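PDB 6DAY: dihydropteroate synthase from Xanthomonas albilineans GPE PC73, which catalyses the joining of 4-aminobenzoate to a dihydropterin diphosphate, giving 7,8-dihydropteroate and diphosphate on the way to folate. Local coordinates for the 4-aminobenzoic acid site and the interface of chains A and C. Residues are numbered along the deposited sequence; one frame, centred on the assembly and turned at random. Chains: chain A/B/C, Dihydropteroate synthase.

Contact 1: the 4-aminobenzoic acid site. Residues chain A 242-243, 246, 267; chain B 242-243, 246, 267; chain C 34, 36-37. With PAB (4-aminobenzoic acid), chain D.
In this dihydropteroate synthase of the pterin-binding family, a poorly ordered 4-aminobenzoic acid lies where three chains meet, wedged between copies of helix 242-254 from chains A and B; it may come from the crystallisation mixture. C:Gly37 comes down over a face of the ring, its CA 3.7 Å from the ring centroid. B:Val242 reaches in from the opposite side, beside the B:Ala243 methyl, with CG1, the branch anti to its backbone N (chi1 -180°), and that methyl touches ligand C5 at 3.4 Å. Its counterpart A:Val242 has the same rotamer but comes from the same side as C:Gly37 and meets the ring less closely, CG1 lying 3.8 Å from ligand C2. At the rim of the ring the methyl of A:Ala267, from helix 265-279, rests 3.5 Å from ligand C2. The carboxylate is turned into apolar surroundings: A:Val246 presents CB and both methyls to ligand O1', with CB at 3.3 Å, while B:Val246 lies alongside O2' more loosely. A water joins ligand O1', 2.9 Å away, to the backbone carbonyl O of B:Ala243. At the other end the ligand's amino nitrogen N4 faces the backbone of the chain C loop, 3.3 Å from the N of C:Gly37, a contact rather than a bond.

Contact 2: the interface of chains A and C. Residues chain A 31, 33, 40, 44; chain C 77, 80-81, 84-85.
A:Phe33 holds CG anti to its carbonyl carbon (chi1 -55°), a torsion that sends the ring from a loop of one chain of this pterin-binding (DHPS) family enzyme onto helix 76-93 of another. Across from it C:Arg81 bends at chi3 (-73°), so that its guanidinium folds back toward A:Asp31, whose CG takes the crowded position between backbone N and carbonyl carbon. Of the residues in this patch A:Phe33 buries the most surface, 132 Å². One face of its ring lies on the helix backbone, with the carbonyl oxygen of C:Leu80 3.8 Å above the plane and CA of C:Arg81 over the same face, both toward the rim. The arginine chain crosses the ring obliquely, CG of C:Arg81 against CD2 and CE2 of A:Phe33, while C:Leu80 and C:Ile84 run antiparallel to the phenylalanine, touching it through their CB atoms; CZ of A:Phe33 meets CG of C:Pro85 tip to tip at 4.1 Å. Beside this, NH1 of C:Arg81 makes a salt bridge to OD2 of A:Asp31 at 2.6 Å, but a bent one (125° at H), the planes steeply inclined and both side chains poorly ordered. OD1 of A:Asp31 takes the backbone N-H of A:Phe33 at 3.0 Å from above the carboxylate plane, tying the acid to the phenylalanine's loop. Farther along, a water links the carbonyl of A:Thr40 to the backbone N of C:Glu77. Whether this contact persists beyond the crystal the structure alone does not show.

Contact 3: the 4-aminobenzoic acid site. Residues chain B 67-68, 194-195, 226-227. With PAB (4-aminobenzoic acid), chain E.
The ring of 4-aminobenzoic acid is covered on one face by the aliphatic end of B:Lys226, whose CE sits 3.6 Å from the ring centroid. On the opposite side of the ring plane CB of B:Arg68 lies over the C3 rim; the rest of that arginine side chain is not modelled. The C5 edge of the ligand points at a face of B:Phe195, planes 61° apart, with C5 3.3 Å above the phenylalanine plane and offset toward its rim. Beside the C6 edge lies the carbonyl O of B:Gly194, 3.5 Å from ligand C6. At the edge of the phenylalanine ring, in its plane, lies OG1 of B:Thr67. The lysine reaches its place because CG is anti to its carbonyl carbon (chi1 -71°) and the chain bends at chi2 and again at chi4, which lays CD and CE along C1 and C6. The carboxylate is gripped through the backbone: the N-H of B:Arg227 donates to ligand O1' at 2.9 Å, at 156° at the hydrogen. That amide begins helix 227-233, so the helix start may help hold the carboxylate, while the arginine side chain touches the carboxylate through CB. At the opposite end the ligand's amino group N4, the nucleophile of the condensation, is directed toward the loops of B:Thr67 and B:Phe195. The pocket thus sits among loops at the mouth of the TIM barrel, the fold of the DHPS family, with helix 227-233 beginning at its rim.

Contact 1: the 4-aminobenzoic acid site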
# COMPACT_ATOMS: atom_id res chain seq x y z
N VAL A 242 15.58 7.09 -10.77
CA VAL A 242 16.21 6.36 -9.67
C VAL A 242 16.48 4.91 -10.07
O VAL A 242 17.58 4.39 -9.85
CB VAL A 242 15.36 6.46 -8.40
CG1 VAL A 242 15.86 5.49 -7.33
CG2 VAL A 242 15.35 7.92 -7.87
N ALA A 243 15.45 4.19 -10.57
CA ALA A 243 15.68 2.79 -10.93
C ALA A 243 16.80 2.63 -11.96
O ALA A 243 17.68 1.76 -11.81
CB ALA A 243 14.38 2.12 -11.43
N VAL A 246 20.21 3.23 -10.15
CA VAL A 246 20.67 2.13 -9.31
C VAL A 246 21.20 1.01 -10.20
O VAL A 246 22.21 0.38 -9.89
CB VAL A 246 19.53 1.65 -8.39
CG1 VAL A 246 19.98 0.42 -7.59
CG2 VAL A 246 19.12 2.79 -7.44
N ALA A 267 18.61 2.71 -1.70
CA ALA A 267 18.34 1.82 -2.82
C ALA A 267 19.63 1.22 -3.36
O ALA A 267 19.69 0.03 -3.67
CB ALA A 267 17.61 2.57 -3.93
N VAL B 242 11.71 -3.14 -3.05
CA VAL B 242 11.76 -2.97 -4.51
C VAL B 242 13.20 -2.94 -5.01
O VAL B 242 13.53 -3.59 -6.00
CB VAL B 242 10.99 -1.73 -4.96
CG1 VAL B 242 11.05 -1.60 -6.45
CG2 VAL B 242 9.51 -1.85 -4.54
N ALA B 243 14.04 -2.09 -4.41
CA ALA B 243 15.40 -1.98 -4.94
C ALA B 243 16.12 -3.33 -4.94
O ALA B 243 16.77 -3.70 -5.92
CB ALA B 243 16.20 -0.95 -4.14
N VAL B 246 14.64 -5.55 -7.83
CA VAL B 246 15.08 -5.18 -9.16
C VAL B 246 16.52 -5.63 -9.37
O VAL B 246 16.85 -6.16 -10.44
CB VAL B 246 14.93 -3.66 -9.38
CG1 VAL B 246 15.50 -3.26 -10.74
CG2 VAL B 246 13.44 -3.25 -9.28
N ALA B 267 10.16 -0.22 -12.85
CA ALA B 267 11.55 -0.20 -12.35
C ALA B 267 12.38 -1.31 -12.98
O ALA B 267 13.52 -1.09 -13.40
CB ALA B 267 11.54 -0.34 -10.83
N SER C 34 5.89 3.96 -2.70
CA SER C 34 6.84 2.91 -3.04
C SER C 34 7.18 2.87 -4.52
O SER C 34 8.00 2.04 -4.94
CB SER C 34 6.30 1.54 -2.59
OG SER C 34 4.96 1.34 -3.03
N GLY C 36 8.79 5.23 -6.12
CA GLY C 36 9.77 6.26 -6.43
C GLY C 36 10.84 5.84 -7.42
O GLY C 36 11.60 6.71 -7.88
N GLY C 37 10.94 4.55 -7.74
CA GLY C 37 11.90 4.12 -8.74
C GLY C 37 11.72 4.86 -10.05
O GLY C 37 12.67 5.14 -10.74
C1' PAB D . 15.52 0.50 -7.87
O1' PAB D . 16.69 0.41 -7.40
O2' PAB D . 15.22 -0.02 -8.97
C1 PAB D . 14.45 1.21 -7.06
C2 PAB D . 14.80 2.06 -6.03
C3 PAB D . 13.82 2.69 -5.29
C4 PAB D . 12.49 2.47 -5.58
C5 PAB D . 12.13 1.61 -6.61
C6 PAB D . 13.11 0.98 -7.36
N4 PAB D . 11.44 3.13 -4.82
O HOH W 1 18.03 -2.15 -7.70

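Contact 2: the interface of chains A and C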
# COMPACT_ATOMS: atom_id res chain seq x y z
N ASP A 31 18.52 27.15 -3.80
CA ASP A 31 17.61 26.97 -4.93
C ASP A 31 16.41 27.89 -4.77
O ASP A 31 16.43 28.86 -4.00
CB ASP A 31 17.20 25.49 -5.07
CG ASP A 31 16.38 24.97 -3.88
OD1 ASP A 31 16.08 25.74 -2.94
OD2 ASP A 31 16.03 23.76 -3.89
N PHE A 33 13.86 27.73 -3.18
CA PHE A 33 13.22 27.74 -1.87
C PHE A 33 14.17 28.23 -0.79
O PHE A 33 13.73 28.75 0.24
CB PHE A 33 12.71 26.34 -1.54
CG PHE A 33 11.80 25.77 -2.59
CD1 PHE A 33 10.49 26.22 -2.72
CD2 PHE A 33 12.25 24.80 -3.47
CE1 PHE A 33 9.66 25.71 -3.68
CE2 PHE A 33 11.40 24.27 -4.44
CZ PHE A 33 10.11 24.73 -4.54
N THR A 40 19.38 28.47 6.13
CA THR A 40 18.43 27.38 5.92
C THR A 40 18.99 26.34 4.95
O THR A 40 18.60 25.16 5.02
CB THR A 40 17.09 27.92 5.41
OG1 THR A 40 17.28 28.67 4.20
CG2 THR A 40 16.44 28.78 6.45
N ALA A 44 19.43 22.36 6.04
CA ALA A 44 18.87 21.27 5.26
C ALA A 44 19.96 20.29 4.82
O ALA A 44 19.75 19.07 4.82
CB ALA A 44 18.12 21.83 4.05
N GLU C 77 13.57 24.31 4.38
CA GLU C 77 13.86 24.29 2.94
C GLU C 77 13.31 23.02 2.30
O GLU C 77 12.73 23.08 1.21
CB GLU C 77 15.38 24.42 2.68
N LEU C 80 9.38 23.09 2.17
CA LEU C 80 8.94 23.89 1.02
C LEU C 80 9.12 23.12 -0.29
O LEU C 80 8.24 23.16 -1.16
CB LEU C 80 9.73 25.21 0.95
CG LEU C 80 9.48 26.19 2.09
CD1 LEU C 80 10.53 27.31 2.10
CD2 LEU C 80 8.08 26.76 1.93
N ARG C 81 10.24 22.41 -0.45
CA ARG C 81 10.47 21.66 -1.68
C ARG C 81 9.41 20.58 -1.86
O ARG C 81 9.11 20.18 -2.99
CB ARG C 81 11.87 21.01 -1.68
CG ARG C 81 12.90 21.80 -2.41
CD ARG C 81 14.14 20.96 -2.66
NE ARG C 81 14.90 20.75 -1.43
CZ ARG C 81 15.69 21.67 -0.90
NH1 ARG C 81 15.81 22.85 -1.48
NH2 ARG C 81 16.36 21.41 0.22
N ILE C 84 5.21 23.01 -1.78
CA ILE C 84 4.86 24.08 -2.72
C ILE C 84 4.55 23.54 -4.11
O ILE C 84 3.55 23.96 -4.71
CB ILE C 84 5.95 25.16 -2.74
CG1 ILE C 84 6.10 25.78 -1.34
CG2 ILE C 84 5.62 26.19 -3.80
CD1 ILE C 84 4.78 26.39 -0.72
N PRO C 85 5.39 22.69 -4.71
CA PRO C 85 5.06 22.19 -6.05
C PRO C 85 3.76 21.39 -6.06
O PRO C 85 3.05 21.40 -7.07
CB PRO C 85 6.26 21.31 -6.41
CG PRO C 85 7.36 21.79 -5.51
CD PRO C 85 6.68 22.15 -4.24
O HOH W 2 16.05 24.41 6.04

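Contact 3: the 4-aminobenzoic acid site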
# COMPACT_ATOMS: atom_id res chain seq x y z
N THR B 67 0.17 -19.04 -2.73
CA THR B 67 0.93 -20.21 -2.31
C THR B 67 2.04 -19.84 -1.34
O THR B 67 2.86 -20.70 -0.99
CB THR B 67 1.47 -20.96 -3.53
OG1 THR B 67 1.87 -20.04 -4.54
CG2 THR B 67 0.37 -21.87 -4.10
N ARG B 68 2.08 -18.58 -0.89
CA ARG B 68 2.97 -18.05 0.13
C ARG B 68 2.89 -18.91 1.40
O ARG B 68 1.96 -19.71 1.53
CB ARG B 68 2.61 -16.58 0.42
N GLY B 194 12.00 -18.90 -3.10
CA GLY B 194 11.12 -18.66 -1.99
C GLY B 194 10.29 -19.85 -1.54
O GLY B 194 9.77 -19.83 -0.43
N PHE B 195 10.15 -20.88 -2.39
CA PHE B 195 9.26 -22.01 -2.11
C PHE B 195 10.06 -23.12 -1.45
O PHE B 195 10.63 -23.97 -2.13
CB PHE B 195 8.61 -22.53 -3.39
CG PHE B 195 7.58 -21.62 -3.98
CD1 PHE B 195 6.23 -21.90 -3.84
CD2 PHE B 195 7.96 -20.50 -4.69
CE1 PHE B 195 5.28 -21.06 -4.40
CE2 PHE B 195 7.02 -19.66 -5.25
CZ PHE B 195 5.68 -19.94 -5.11
N LYS B 226 10.28 -10.94 -2.23
CA LYS B 226 10.24 -12.16 -1.47
C LYS B 226 10.99 -12.01 -0.14
O LYS B 226 11.81 -11.09 0.06
CB LYS B 226 10.79 -13.31 -2.33
CG LYS B 226 9.78 -13.64 -3.46
CD LYS B 226 9.70 -15.12 -3.78
CE LYS B 226 8.46 -15.45 -4.63
NZ LYS B 226 8.77 -16.43 -5.71
N ARG B 227 10.66 -12.92 0.79
CA ARG B 227 11.22 -12.86 2.14
C ARG B 227 12.74 -12.89 2.10
O ARG B 227 13.39 -12.17 2.87
CB ARG B 227 10.69 -14.04 2.97
CG ARG B 227 11.09 -13.93 4.43
CD ARG B 227 11.14 -15.29 5.10
NE ARG B 227 11.69 -16.32 4.24
CZ ARG B 227 12.95 -16.74 4.31
NH1 ARG B 227 13.76 -16.19 5.19
NH2 ARG B 227 13.39 -17.67 3.48
C1' PAB E . 8.44 -15.62 -0.11
O1' PAB E . 8.28 -14.46 0.36
O2' PAB E . 9.43 -16.29 0.22
C1 PAB E . 7.39 -16.18 -1.07
C2 PAB E . 6.34 -15.36 -1.44
C3 PAB E . 5.35 -15.80 -2.31
C4 PAB E . 5.43 -17.09 -2.81
C5 PAB E . 6.49 -17.91 -2.44
C6 PAB E . 7.48 -17.46 -1.58
N4 PAB E . 4.39 -17.55 -3.72

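Contacts 1 and 3 hold the same ligand in very different settings, their C-alpha centres about 21 Å apart: contact 3 is the substrate pocket lined by chain B, whereas contact 1 draws on A, B and C. Contact 2 is about 24 Å from contact 1 and about 42 Å from contact 3. The loop holding residue 33 serves contact 2 in chain A, and residues 34, 36 and 37 serve contact 1 in chain C, so one loop meets different neighbours in different copies. Helices 242-254 and 265-279 join chains A and B around contact 1. Chain C contributes its loop to contact 1 and helix 76-93 to contact 2, an A-C pairing that may reflect crystal packing.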